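Local coordinates for protein hypoxanthine-guanine phosphoribosyltransferase (Leishmania tarentolae, PDB 1PZM) that binds GMP and probably converts guanine and hypoxanthine to GMP and IMP by transferring a 5-phosphoribosyl group from 5-phosphoribosyl pyrophosphate in purine salvage, at residues 20-26 and 194-200; 134-138 and 163-167; 37-42 and 78-82; 155-160 and 173-179. One frame throughout, in Å; residues are numbered along the deposited sequence.

Interaction 1 (20-26 and 194-200); sequences YPMSART and RDICVLK. Unlike the reference sequence in segment 194-200: Arg194 (reference Pro).
Two antiparallel strands with a beta bulge pair here, in the small three-stranded sheet of the hood beside the purine pocket. Tyr20 to Ser23 form a type I turn. The Tyr20 ring (chi1 m) reaches back along the other strand: Arg194 N donates to Tyr20 OH at 3.1 Å, and Cys197 SG makes an oblique sulfur-aromatic contact, 5.5 Å from the ring centroid. Arg194, which differs from the reference sequence, forms a salt bridge with Asp81 of the second subunit. Pro21 O accepts from Lys200 NZ at 2.7 Å. Met22 O accepts from Lys200 N at 2.9 Å. Ser23 forms an antiparallel non-hydrogen-bonded pair with Leu199, CA to CA 4.9 Å. At Ala24 the chain turns a corner; Ala24 N gives a weak bond to Val198 O, 3.0 Å. The register has shifted by one when Arg25 meets Val198, a hydrogen-bonded pair in which Val198 N donates to Arg25 O at 2.8 Å. Thr26 forms an antiparallel non-hydrogen-bonded pair with Cys197, Thr26 CA lying 4.3 Å from Cys197 CA.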
loop_
_atom_site.group_PDB
_atom_site.type_symbol
_atom_site.label_atom_id
_atom_site.label_comp_id
_atom_site.label_asym_id
_atom_site.label_seq_id
_atom_site.Cartn_x
_atom_site.Cartn_y
_atom_site.Cartn_z
ATOM N N TYR A 20 9.013 -18.260 -9.633
ATOM C CA TYR A 20 7.625 -18.171 -9.097
ATOM C C TYR A 20 6.803 -19.433 -9.551
ATOM O O TYR A 20 6.401 -19.506 -10.704
ATOM C CB TYR A 20 6.990 -16.789 -9.484
ATOM C CG TYR A 20 7.523 -15.550 -8.704
ATOM C CD1 TYR A 20 7.769 -15.624 -7.310
ATOM C CD2 TYR A 20 7.763 -14.305 -9.360
ATOM C CE1 TYR A 20 8.268 -14.492 -6.542
ATOM C CE2 TYR A 20 8.256 -13.158 -8.642
ATOM C CZ TYR A 20 8.500 -13.267 -7.208
ATOM O OH TYR A 20 8.941 -12.215 -6.427
ATOM N N PRO A 21 6.596 -20.435 -8.671
ATOM C CA PRO A 21 6.043 -21.761 -9.074
ATOM C C PRO A 21 4.631 -21.875 -9.764
ATOM O O PRO A 21 4.430 -22.800 -10.565
ATOM C CB PRO A 21 6.066 -22.579 -7.768
ATOM C CG PRO A 21 6.209 -21.562 -6.643
ATOM C CD PRO A 21 6.908 -20.375 -7.221
ATOM N N MET A 22 3.699 -20.977 -9.441
ATOM C CA MET A 22 2.343 -20.960 -9.984
ATOM C C MET A 22 2.237 -20.203 -11.327
ATOM O O MET A 22 1.203 -20.266 -12.013
ATOM C CB MET A 22 1.414 -20.306 -8.961
ATOM C CG MET A 22 1.676 -18.806 -8.674
ATOM S SD MET A 22 3.354 -18.244 -8.035
ATOM C CE MET A 22 3.519 -19.018 -6.287
ATOM N N SER A 23 3.298 -19.488 -11.702
ATOM C CA SER A 23 3.269 -18.678 -12.933
ATOM C C SER A 23 3.616 -19.407 -14.233
ATOM O O SER A 23 4.741 -19.883 -14.384
ATOM C CB SER A 23 4.252 -17.519 -12.824
ATOM O OG SER A 23 4.544 -17.071 -14.154
ATOM N N ALA A 24 2.693 -19.421 -15.189
ATOM C CA ALA A 24 2.993 -19.920 -16.545
ATOM C C ALA A 24 4.099 -19.080 -17.201
ATOM O O ALA A 24 4.935 -19.608 -17.941
ATOM C CB ALA A 24 1.719 -19.935 -17.455
ATOM N N ARG A 25 4.102 -17.773 -16.916
ATOM C CA ARG A 25 5.123 -16.881 -17.460
ATOM C C ARG A 25 5.084 -15.511 -16.847
ATOM O O ARG A 25 4.040 -15.010 -16.468
ATOM C CB ARG A 25 5.061 -16.792 -18.996
ATOM C CG ARG A 25 3.854 -16.123 -19.574
ATOM C CD ARG A 25 3.634 -16.436 -21.057
ATOM N NE ARG A 25 2.356 -15.875 -21.500
ATOM C CZ ARG A 25 2.221 -14.662 -22.042
ATOM N NH1 ARG A 25 3.296 -13.892 -22.262
ATOM N NH2 ARG A 25 1.013 -14.226 -22.377
ATOM N N THR A 26 6.263 -14.918 -16.767
ATOM C CA THR A 26 6.426 -13.550 -16.346
ATOM C C THR A 26 5.953 -12.689 -17.484
ATOM O O THR A 26 6.448 -12.845 -18.601
ATOM C CB THR A 26 7.932 -13.312 -16.102
ATOM O OG1 THR A 26 8.338 -14.181 -15.044
ATOM C CG2 THR A 26 8.207 -11.885 -15.567
ATOM N N ARG A 194 6.933 -9.927 -6.878
ATOM C CA ARG A 194 7.537 -8.696 -7.413
ATOM C C ARG A 194 7.236 -8.483 -8.875
ATOM O O ARG A 194 7.159 -7.326 -9.339
ATOM C CB ARG A 194 9.064 -8.740 -7.255
ATOM C CG ARG A 194 9.551 -8.671 -5.811
ATOM C CD ARG A 194 11.132 -8.618 -5.731
ATOM N NE ARG A 194 11.590 -8.391 -4.369
ATOM C CZ ARG A 194 11.703 -7.202 -3.785
ATOM N NH1 ARG A 194 11.364 -6.084 -4.443
ATOM N NH2 ARG A 194 12.181 -7.123 -2.509
ATOM N N ASP A 195 7.039 -9.568 -9.614
ATOM C CA ASP A 195 6.813 -9.460 -11.053
ATOM C C ASP A 195 5.319 -9.709 -11.356
ATOM O O ASP A 195 4.573 -10.287 -10.548
ATOM C CB ASP A 195 7.667 -10.433 -11.856
ATOM C CG ASP A 195 9.163 -10.322 -11.552
ATOM O OD1 ASP A 195 9.765 -9.223 -11.583
ATOM O OD2 ASP A 195 9.815 -11.336 -11.271
ATOM N N ILE A 196 4.896 -9.241 -12.507
ATOM C CA ILE A 196 3.547 -9.516 -12.891
ATOM C C ILE A 196 3.573 -10.765 -13.770
ATOM O O ILE A 196 4.300 -10.810 -14.799
ATOM C CB ILE A 196 2.960 -8.330 -13.645
ATOM C CG1 ILE A 196 2.794 -7.127 -12.695
ATOM C CG2 ILE A 196 1.573 -8.755 -14.313
ATOM C CD1 ILE A 196 2.551 -5.815 -13.446
ATOM N N CYS A 197 2.776 -11.765 -13.382
ATOM C CA CYS A 197 2.797 -13.046 -14.079
ATOM C C CYS A 197 1.429 -13.444 -14.627
ATOM O O CYS A 197 0.409 -12.995 -14.121
ATOM C CB CYS A 197 3.313 -14.144 -13.170
ATOM S SG CYS A 197 4.957 -13.821 -12.440
ATOM N N VAL A 198 1.414 -14.271 -15.666
ATOM C CA VAL A 198 0.163 -14.850 -16.141
ATOM C C VAL A 198 -0.020 -16.180 -15.434
ATOM O O VAL A 198 0.865 -17.024 -15.474
ATOM C CB VAL A 198 0.185 -15.048 -17.666
ATOM C CG1 VAL A 198 -1.176 -15.626 -18.159
ATOM C CG2 VAL A 198 0.451 -13.752 -18.306
ATOM N N LEU A 199 -1.161 -16.342 -14.761
ATOM C CA LEU A 199 -1.416 -17.485 -13.859
ATOM C C LEU A 199 -1.483 -18.816 -14.647
ATOM O O LEU A 199 -2.197 -18.906 -15.678
ATOM C CB LEU A 199 -2.718 -17.243 -13.061
ATOM C CG LEU A 199 -3.143 -18.349 -12.088
ATOM C CD1 LEU A 199 -2.234 -18.448 -10.837
ATOM C CD2 LEU A 199 -4.586 -18.179 -11.673
ATOM N N LYS A 200 -0.749 -19.840 -14.172
ATOM C CA LYS A 200 -0.795 -21.188 -14.794
ATOM C C LYS A 200 -2.249 -21.721 -14.925
ATOM O O LYS A 200 -2.956 -21.829 -13.904
ATOM C CB LYS A 200 0.055 -22.204 -14.002
ATOM C CG LYS A 200 1.454 -22.494 -14.545
ATOM C CD LYS A 200 2.188 -23.456 -13.607
ATOM C CE LYS A 200 3.716 -23.433 -13.747
ATOM N NZ LYS A 200 4.372 -24.357 -12.736
#

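Interaction 2 (134-138 and 163-167); sequences LQYLM and VDVLV
This contact is helix-to-loop packing on one face of the parallel sheet of a type I phosphoribosyltransferase fold. Residues 134-138 are regular helix, with Met138 N bonded to Leu134 O at 2.8 Å. Residues 163-167 are extended but form no regular strand; they lead from strand 148-156 towards strand 169-173. The nearest CA atoms are those of Gln135 and Val165, 6.4 Å apart. No hydrogen bond crosses, so the fit depends on side chains.

Leu134, Gln135 and Met138 direct their CA-to-CB bonds toward the loop. Leu134 is t at chi1 and p at chi2. Its CD2 lies 3.9 Å from Val165 CG2 and 4.0 Å from Val167 CG2. Gln135 is extended (t, t). Its CB lies 3.7 Å from Val165 CG1, and further out Gln135 NE2 is 3.7 Å from Val163 CG2. Gln135 OE1 is hydrogen-bonded to Arg139 NH2. Val163 and Val165 are both m at chi1, while Val167 is t. Val165 is the central residue, touching the side chains of Leu134, Gln135 and Met138.

Leu134 and Met138 also pack on Thr151 and Leu123 of the sheet. Val165 touches Ala131, a GMP-binding residue just before the helix. Met138 (m, t, p) completes the contact: its SD lies 4.2 Å from Val165 CB and 3.9 Å from Leu166 O.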
loop_
_atom_site.group_PDB
_atom_site.type_symbol
_atom_site.label_atom_id
_atom_site.label_comp_id
_atom_site.label_asym_id
_atom_site.label_seq_id
_atom_site.Cartn_x
_atom_site.Cartn_y
_atom_site.Cartn_z
ATOM N N LEU A 134 -14.415 0.650 -12.575
ATOM C CA LEU A 134 -13.877 1.984 -12.711
ATOM C C LEU A 134 -14.986 2.966 -13.028
ATOM O O LEU A 134 -14.992 4.058 -12.459
ATOM C CB LEU A 134 -12.835 2.024 -13.815
ATOM C CG LEU A 134 -12.108 3.370 -14.015
ATOM C CD1 LEU A 134 -11.423 3.931 -12.669
ATOM C CD2 LEU A 134 -11.082 3.201 -15.079
ATOM N N GLN A 135 -15.914 2.593 -13.921
ATOM C CA GLN A 135 -16.975 3.508 -14.317
ATOM C C GLN A 135 -17.770 3.936 -13.084
ATOM O O GLN A 135 -18.107 5.118 -12.917
ATOM C CB GLN A 135 -17.911 2.874 -15.367
ATOM C CG GLN A 135 -19.140 3.754 -15.771
ATOM C CD GLN A 135 -20.078 3.072 -16.746
ATOM O OE1 GLN A 135 -20.338 3.594 -17.849
ATOM N NE2 GLN A 135 -20.596 1.916 -16.359
ATOM N N TYR A 136 -18.080 2.971 -12.223
ATOM C CA TYR A 136 -18.851 3.262 -11.012
ATOM C C TYR A 136 -18.051 4.255 -10.155
ATOM O O TYR A 136 -18.583 5.275 -9.678
ATOM C CB TYR A 136 -19.096 1.980 -10.209
ATOM C CG TYR A 136 -19.745 2.204 -8.844
ATOM C CD1 TYR A 136 -21.112 2.427 -8.730
ATOM C CD2 TYR A 136 -18.980 2.191 -7.669
ATOM C CE1 TYR A 136 -21.693 2.636 -7.497
ATOM C CE2 TYR A 136 -19.566 2.400 -6.425
ATOM C CZ TYR A 136 -20.915 2.619 -6.356
ATOM O OH TYR A 136 -21.503 2.812 -5.133
ATOM N N LEU A 137 -16.769 3.961 -9.984
ATOM C CA LEU A 137 -15.962 4.751 -9.060
ATOM C C LEU A 137 -15.854 6.177 -9.578
ATOM O O LEU A 137 -15.883 7.129 -8.800
ATOM C CB LEU A 137 -14.558 4.142 -8.880
ATOM C CG LEU A 137 -14.472 2.823 -8.109
ATOM C CD1 LEU A 137 -13.030 2.262 -8.154
ATOM C CD2 LEU A 137 -14.937 2.962 -6.672
ATOM N N MET A 138 -15.697 6.299 -10.893
ATOM C CA MET A 138 -15.584 7.595 -11.544
ATOM C C MET A 138 -16.830 8.426 -11.291
ATOM O O MET A 138 -16.724 9.529 -10.741
ATOM C CB MET A 138 -15.312 7.445 -13.037
ATOM C CG MET A 138 -13.849 6.995 -13.352
ATOM S SD MET A 138 -13.546 6.874 -15.155
ATOM C CE MET A 138 -13.908 8.575 -15.754
ATOM N N VAL A 163 -18.034 -1.386 -21.012
ATOM C CA VAL A 163 -18.519 -0.001 -21.064
ATOM C C VAL A 163 -17.386 0.936 -21.533
ATOM O O VAL A 163 -16.235 0.504 -21.638
ATOM C CB VAL A 163 -19.105 0.466 -19.716
ATOM C CG1 VAL A 163 -20.385 -0.298 -19.394
ATOM C CG2 VAL A 163 -18.024 0.353 -18.547
ATOM N N ASP A 164 -17.717 2.200 -21.763
ATOM C CA ASP A 164 -16.811 3.161 -22.364
ATOM C C ASP A 164 -16.310 4.178 -21.343
ATOM O O ASP A 164 -17.104 4.997 -20.841
ATOM C CB ASP A 164 -17.531 3.865 -23.507
ATOM C CG ASP A 164 -17.191 3.260 -24.835
ATOM O OD1 ASP A 164 -15.978 2.976 -25.027
ATOM O OD2 ASP A 164 -18.046 3.043 -25.725
ATOM N N VAL A 165 -15.035 4.075 -20.968
ATOM C CA VAL A 165 -14.458 5.017 -19.995
ATOM C C VAL A 165 -13.150 5.666 -20.440
ATOM O O VAL A 165 -12.299 5.044 -21.141
ATOM C CB VAL A 165 -14.203 4.429 -18.527
ATOM C CG1 VAL A 165 -15.450 3.805 -17.937
ATOM C CG2 VAL A 165 -12.995 3.468 -18.481
ATOM N N LEU A 166 -12.978 6.907 -19.969
ATOM C CA LEU A 166 -11.694 7.620 -20.092
ATOM C C LEU A 166 -10.629 7.092 -19.134
ATOM O O LEU A 166 -10.737 7.341 -17.882
ATOM C CB LEU A 166 -11.899 9.141 -19.906
ATOM C CG LEU A 166 -10.626 10.008 -20.103
ATOM C CD1 LEU A 166 -10.195 10.044 -21.589
ATOM C CD2 LEU A 166 -10.774 11.466 -19.503
ATOM N N VAL A 167 -9.628 6.355 -19.670
ATOM C CA VAL A 167 -8.367 6.064 -18.870
ATOM C C VAL A 167 -7.258 7.021 -19.271
ATOM O O VAL A 167 -6.708 6.939 -20.379
ATOM C CB VAL A 167 -7.803 4.624 -18.991
ATOM C CG1 VAL A 167 -6.438 4.507 -18.300
ATOM C CG2 VAL A 167 -8.714 3.614 -18.321
#

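Interaction 3 (37-42 and 78-82); sequences TAKCAK and FLADE
Two helices pack side by side, one through residues 37-42, the other ending at 78-81. Glu82 is the first residue to leave helical geometry. The register pairs Ala38 with Phe78 (CA to CA 5.6 Å) and Ala41 with Leu79 (5.4 Å).

The polar bonds sit at the outer edge. Lys42 NZ donates to Glu82 OE2 at 2.9 Å, a salt bridge. Lys42 bends at chi4 (m) to reach it; Glu82 is m at chi1 and chi2. A water lies within hydrogen-bonding distance of both segments, 2.6 Å from Glu82 OE2 and 3.1 Å from Ala38 O. Ala38 O also accepts from Lys42 N at 3.1 Å within the helix. Thr37 OG1 is satisfied by Val33 O. Asp81 OD1 forms a salt bridge with Arg194 of the second subunit.

The inner part is apolar. Ala41 CB lies 3.8 Å from Phe78 CB and 4.0 Å from Leu79 CD2. Thr37 CG2 is 3.5 Å from Phe78 CD1. Ala38 CB makes an off-centre CH-pi contact, 4.3 Å from the Phe78 ring centroid. The same ring makes a cation-pi contact with Arg194 of the second subunit. This is helix-helix packing of helices 30-48 and 69-81 in the phosphoribosyltransferase fold, at the dimer interface.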
loop_
_atom_site.group_PDB
_atom_site.type_symbol
_atom_site.label_atom_id
_atom_site.label_comp_id
_atom_site.label_asym_id
_atom_site.label_seq_id
_atom_site.Cartn_x
_atom_site.Cartn_y
_atom_site.Cartn_z
ATOM N N THR A 37 6.474 3.255 -15.017
ATOM C CA THR A 37 5.808 4.087 -14.041
ATOM C C THR A 37 6.558 5.399 -13.846
ATOM O O THR A 37 5.915 6.447 -13.689
ATOM C CB THR A 37 5.762 3.369 -12.709
ATOM O OG1 THR A 37 4.983 2.182 -12.864
ATOM C CG2 THR A 37 4.971 4.211 -11.721
ATOM N N ALA A 38 7.893 5.355 -13.818
ATOM C CA ALA A 38 8.729 6.582 -13.798
ATOM C C ALA A 38 8.439 7.546 -14.947
ATOM O O ALA A 38 8.353 8.777 -14.744
ATOM C CB ALA A 38 10.261 6.206 -13.767
ATOM N N LYS A 39 8.315 6.996 -16.161
ATOM C CA LYS A 39 7.990 7.786 -17.373
ATOM C C LYS A 39 6.591 8.365 -17.236
ATOM O O LYS A 39 6.368 9.540 -17.548
ATOM C CB LYS A 39 8.096 6.944 -18.666
ATOM C CG LYS A 39 9.611 6.615 -19.016
ATOM C CD LYS A 39 9.673 5.864 -20.357
ATOM C CE LYS A 39 11.069 5.985 -20.959
ATOM N NZ LYS A 39 11.185 5.531 -22.374
ATOM N N CYS A 40 5.653 7.560 -16.709
ATOM C CA CYS A 40 4.261 8.041 -16.617
ATOM C C CYS A 40 4.225 9.168 -15.562
ATOM O O CYS A 40 3.586 10.191 -15.748
ATOM C CB CYS A 40 3.318 6.876 -16.267
ATOM S SG CYS A 40 1.642 7.396 -15.764
ATOM N N ALA A 41 4.953 8.992 -14.468
ATOM C CA ALA A 41 5.063 10.052 -13.445
ATOM C C ALA A 41 5.615 11.388 -14.062
ATOM O O ALA A 41 5.152 12.485 -13.700
ATOM C CB ALA A 41 5.949 9.598 -12.317
ATOM N N LYS A 42 6.597 11.305 -14.978
ATOM C CA LYS A 42 7.067 12.523 -15.615
ATOM C C LYS A 42 5.967 13.174 -16.479
ATOM O O LYS A 42 5.877 14.417 -16.578
ATOM C CB LYS A 42 8.328 12.284 -16.483
ATOM C CG LYS A 42 9.530 11.743 -15.728
ATOM C CD LYS A 42 10.746 11.490 -16.684
ATOM C CE LYS A 42 11.855 10.814 -15.853
ATOM N NZ LYS A 42 12.510 11.738 -14.845
ATOM N N PHE A 78 7.728 7.663 -7.261
ATOM C CA PHE A 78 8.063 8.272 -8.553
ATOM C C PHE A 78 7.546 9.715 -8.737
ATOM O O PHE A 78 8.234 10.575 -9.323
ATOM C CB PHE A 78 7.587 7.355 -9.724
ATOM C CG PHE A 78 8.387 6.080 -9.824
ATOM C CD1 PHE A 78 7.762 4.844 -9.696
ATOM C CD2 PHE A 78 9.791 6.142 -9.962
ATOM C CE1 PHE A 78 8.534 3.652 -9.722
ATOM C CE2 PHE A 78 10.579 4.987 -9.971
ATOM C CZ PHE A 78 9.934 3.713 -9.850
ATOM N N LEU A 79 6.343 9.978 -8.246
ATOM C CA LEU A 79 5.810 11.345 -8.243
ATOM C C LEU A 79 6.637 12.289 -7.318
ATOM O O LEU A 79 6.951 13.448 -7.691
ATOM C CB LEU A 79 4.313 11.314 -7.877
ATOM C CG LEU A 79 3.337 10.853 -8.953
ATOM C CD1 LEU A 79 1.881 10.676 -8.350
ATOM C CD2 LEU A 79 3.307 11.762 -10.194
ATOM N N ALA A 80 7.077 11.763 -6.175
ATOM C CA ALA A 80 8.026 12.495 -5.346
ATOM C C ALA A 80 9.289 12.840 -6.137
ATOM O O ALA A 80 9.779 13.976 -6.038
ATOM C CB ALA A 80 8.417 11.690 -4.115
ATOM N N ASP A 81 9.827 11.883 -6.895
ATOM C CA ASP A 81 11.014 12.165 -7.764
ATOM C C ASP A 81 10.775 13.336 -8.747
ATOM O O ASP A 81 11.732 14.066 -9.136
ATOM C CB ASP A 81 11.385 10.956 -8.623
ATOM C CG ASP A 81 11.814 9.752 -7.812
ATOM O OD1 ASP A 81 12.079 9.840 -6.587
ATOM O OD2 ASP A 81 11.901 8.646 -8.355
ATOM N N GLU A 82 9.509 13.498 -9.142
ATOM C CA GLU A 82 9.155 14.551 -10.086
ATOM C C GLU A 82 8.687 15.839 -9.379
ATOM O O GLU A 82 8.267 16.777 -10.033
ATOM C CB GLU A 82 8.102 14.055 -11.096
ATOM C CG GLU A 82 8.489 12.856 -11.984
ATOM C CD GLU A 82 9.865 12.966 -12.698
ATOM O OE1 GLU A 82 10.265 14.043 -13.198
ATOM O OE2 GLU A 82 10.578 11.947 -12.728
HETATM O O HOH W 1 9.813 9.571 -12.145
#

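Interaction 4 (155-160 and 173-179); sequences LDKPSG and TIPRAFV. Unlike the reference sequence in segment 173-179: Arg176 (reference His). With 5GP (guanosine-5'-monophosphate), chain C.
Asp156 and Thr173 form a parallel bridge, CA to CA 4.8 Å, and Ile174 N donates to Asp156 O at 2.9 Å. The chains then separate: residues 158-160 make a 3-10 turn, with Gly160 N bonded to Lys157 O at 2.9 Å.

Apolar contacts fill the inside. Leu155 CD1 meets Val179 CG2 at 3.6 Å, and Lys157 CG meets Ile174 CG1 at 3.6 Å.

Among the polar side chains, Lys157 (m, t, m, t) brings NZ to four acceptors, which share its three protons: Ala177 O (3.0 Å), a water (2.7 Å), GMP O6 (2.7 Å) and GMP N7 (2.6 Å). The same water accepts weakly from Arg176 NE at 2.9 Å. Arg176, unlike the reference sequence, forms a salt bridge with Asp129. Another water joins Asp156 OD1 (2.8 Å) to Thr173 OG1 (2.6 Å), and Asp156 OD2 forms a salt bridge with Arg161.

Further ligand bonds complete the set. Val179 N donates to GMP O6 at 2.8 Å; Val179 O accepts from GMP N1 at 2.6 Å and weakly from N2 at 3.1 Å. The Phe178 ring lies with its face over the base, at C2. Together these form the purine-recognition site of a 6-oxopurine phosphoribosyltransferase.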
loop_
_atom_site.group_PDB
_atom_site.type_symbol
_atom_site.label_atom_id
_atom_site.label_comp_id
_atom_site.label_asym_id
_atom_site.label_seq_id
_atom_site.Cartn_x
_atom_site.Cartn_y
_atom_site.Cartn_z
ATOM N N LEU A 155 -2.228 -1.751 -15.586
ATOM C CA LEU A 155 -2.463 -2.718 -16.646
ATOM C C LEU A 155 -3.828 -2.470 -17.223
ATOM O O LEU A 155 -4.844 -2.656 -16.572
ATOM C CB LEU A 155 -2.389 -4.148 -16.102
ATOM C CG LEU A 155 -1.081 -4.579 -15.476
ATOM C CD1 LEU A 155 -1.262 -6.022 -15.039
ATOM C CD2 LEU A 155 0.049 -4.440 -16.552
ATOM N N ASP A 156 -3.871 -2.074 -18.489
ATOM C CA ASP A 156 -5.176 -1.858 -19.148
ATOM C C ASP A 156 -5.412 -3.019 -20.074
ATOM O O ASP A 156 -4.547 -3.303 -20.940
ATOM C CB ASP A 156 -5.126 -0.530 -19.942
ATOM C CG ASP A 156 -6.502 -0.007 -20.278
ATOM O OD1 ASP A 156 -6.611 0.886 -21.157
ATOM O OD2 ASP A 156 -7.522 -0.445 -19.678
ATOM N N LYS A 157 -6.600 -3.643 -19.976
ATOM C CA LYS A 157 -7.030 -4.671 -20.934
ATOM C C LYS A 157 -8.204 -4.170 -21.772
ATOM O O LYS A 157 -9.374 -4.616 -21.571
ATOM C CB LYS A 157 -7.377 -6.017 -20.212
ATOM C CG LYS A 157 -6.186 -6.576 -19.367
ATOM C CD LYS A 157 -6.423 -8.036 -18.813
ATOM C CE LYS A 157 -7.472 -8.059 -17.822
ATOM N NZ LYS A 157 -7.475 -9.300 -16.861
ATOM N N PRO A 158 -7.927 -3.287 -22.751
ATOM C CA PRO A 158 -9.018 -2.652 -23.513
ATOM C C PRO A 158 -9.835 -3.639 -24.358
ATOM O O PRO A 158 -11.031 -3.377 -24.696
ATOM C CB PRO A 158 -8.301 -1.573 -24.365
ATOM C CG PRO A 158 -6.819 -2.024 -24.487
ATOM C CD PRO A 158 -6.592 -2.833 -23.210
ATOM N N SER A 159 -9.263 -4.795 -24.670
ATOM C CA SER A 159 -10.070 -5.739 -25.463
ATOM C C SER A 159 -11.186 -6.330 -24.593
ATOM O O SER A 159 -12.045 -6.928 -25.106
ATOM C CB SER A 159 -9.248 -6.858 -26.115
ATOM O OG SER A 159 -8.599 -7.675 -25.133
ATOM N N GLY A 160 -11.121 -6.137 -23.277
ATOM C CA GLY A 160 -12.152 -6.589 -22.364
ATOM C C GLY A 160 -13.363 -5.672 -22.126
ATOM O O GLY A 160 -14.267 -6.067 -21.375
ATOM N N THR A 173 -0.439 -1.553 -21.757
ATOM C CA THR A 173 -1.644 -2.114 -22.393
ATOM C C THR A 173 -1.354 -3.568 -22.710
ATOM O O THR A 173 -0.335 -3.849 -23.310
ATOM C CB THR A 173 -1.961 -1.313 -23.670
ATOM O OG1 THR A 173 -2.369 0.002 -23.274
ATOM C CG2 THR A 173 -3.230 -1.881 -24.449
ATOM N N ILE A 174 -2.223 -4.502 -22.297
ATOM C CA ILE A 174 -1.902 -5.931 -22.465
ATOM C C ILE A 174 -3.105 -6.662 -22.979
ATOM O O ILE A 174 -4.228 -6.176 -22.854
ATOM C CB ILE A 174 -1.523 -6.623 -21.128
ATOM C CG1 ILE A 174 -2.724 -6.573 -20.166
ATOM C CG2 ILE A 174 -0.259 -6.013 -20.514
ATOM C CD1 ILE A 174 -2.540 -7.339 -18.812
ATOM N N PRO A 175 -2.897 -7.839 -23.552
ATOM C CA PRO A 175 -4.051 -8.612 -24.033
ATOM C C PRO A 175 -4.799 -9.246 -22.868
ATOM O O PRO A 175 -4.424 -9.099 -21.684
ATOM C CB PRO A 175 -3.446 -9.631 -25.021
ATOM C CG PRO A 175 -1.999 -9.709 -24.689
ATOM C CD PRO A 175 -1.609 -8.519 -23.788
ATOM N N ARG A 176 -5.935 -9.849 -23.171
ATOM C CA ARG A 176 -6.683 -10.505 -22.120
ATOM C C ARG A 176 -5.864 -11.667 -21.552
ATOM O O ARG A 176 -5.178 -12.425 -22.275
ATOM C CB ARG A 176 -8.068 -10.876 -22.593
ATOM C CG ARG A 176 -8.984 -9.654 -22.511
ATOM C CD ARG A 176 -10.450 -9.963 -22.339
ATOM N NE ARG A 176 -10.818 -10.073 -20.923
ATOM C CZ ARG A 176 -11.861 -10.787 -20.485
ATOM N NH1 ARG A 176 -12.625 -11.436 -21.356
ATOM N NH2 ARG A 176 -12.155 -10.848 -19.186
ATOM N N ALA A 177 -5.830 -11.722 -20.253
ATOM C CA ALA A 177 -5.166 -12.812 -19.617
ATOM C C ALA A 177 -5.361 -12.574 -18.129
ATOM O O ALA A 177 -5.498 -11.434 -17.666
ATOM C CB ALA A 177 -3.681 -12.802 -19.980
ATOM N N PHE A 178 -5.380 -13.621 -17.346
ATOM C CA PHE A 178 -5.538 -13.337 -15.936
ATOM C C PHE A 178 -4.157 -13.150 -15.295
ATOM O O PHE A 178 -3.333 -14.051 -15.332
ATOM C CB PHE A 178 -6.343 -14.418 -15.269
ATOM C CG PHE A 178 -6.715 -14.079 -13.860
ATOM C CD1 PHE A 178 -5.833 -14.331 -12.818
ATOM C CD2 PHE A 178 -7.924 -13.486 -13.585
ATOM C CE1 PHE A 178 -6.188 -14.034 -11.506
ATOM C CE2 PHE A 178 -8.282 -13.183 -12.294
ATOM C CZ PHE A 178 -7.401 -13.453 -11.246
ATOM N N VAL A 179 -3.883 -11.975 -14.738
ATOM C CA VAL A 179 -2.584 -11.802 -14.126
ATOM C C VAL A 179 -2.600 -11.794 -12.592
ATOM O O VAL A 179 -3.660 -11.515 -11.998
ATOM C CB VAL A 179 -1.841 -10.591 -14.660
ATOM C CG1 VAL A 179 -1.799 -10.591 -16.284
ATOM C CG2 VAL A 179 -2.377 -9.310 -14.052
HETATM P P 5GP C . -13.565 -4.834 -14.299
HETATM O O1P 5GP C . -12.749 -3.889 -15.110
HETATM O O2P 5GP C . -14.278 -5.837 -15.134
HETATM O O3P 5GP C . -14.603 -3.997 -13.647
HETATM O "O5'" 5GP C . -12.619 -5.535 -13.208
HETATM C "C5'" 5GP C . -13.121 -6.399 -12.180
HETATM C "C4'" 5GP C . -12.088 -6.636 -11.037
HETATM O "O4'" 5GP C . -11.117 -7.649 -11.339
HETATM C "C3'" 5GP C . -11.276 -5.411 -10.631
HETATM O "O3'" 5GP C . -11.085 -5.351 -9.215
HETATM C "C2'" 5GP C . -9.955 -5.665 -11.341
HETATM O "O2'" 5GP C . -8.930 -4.930 -10.737
HETATM C "C1'" 5GP C . -9.778 -7.190 -11.282
HETATM N N9 5GP C . -9.049 -7.741 -12.463
HETATM C C8 5GP C . -9.423 -7.802 -13.819
HETATM N N7 5GP C . -8.456 -8.524 -14.538
HETATM C C5 5GP C . -7.672 -9.101 -13.562
HETATM C C6 5GP C . -6.539 -9.920 -13.649
HETATM O O6 5GP C . -6.047 -10.235 -14.777
HETATM N N1 5GP C . -5.925 -10.365 -12.479
HETATM C C2 5GP C . -6.456 -10.008 -11.238
HETATM N N2 5GP C . -5.916 -10.440 -10.101
HETATM N N3 5GP C . -7.551 -9.195 -11.156
HETATM C C4 5GP C . -8.149 -8.755 -12.324
HETATM O O HOH W 2 -4.827 0.946 -23.336
HETATM O O HOH W 3 -9.378 -10.339 -18.412
#

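How the interactions relate
Interaction 1 joins the two ends of the modelled chain, and the other three are nested inside its loop. Interaction 3 closes first; interactions 2 and 4 then cross, in the order 134-138, 155-160, 163-167, 173-179. Interactions 1 and 4 touch, with centres about 15 Å apart: Leu199 N probably bonds Phe178 O, 3.2 Å, so the hood sheet backs the purine site. Interactions 2 and 3 lie on opposite sides of the chain's centre, about 24 Å apart between centres, one a helix-loop contact, the other a helix pair. Interactions 1 and 3 both meet the second subunit, where Arg194 faces Phe78 and Asp81, so dimer contacts link the hood to the helical layer.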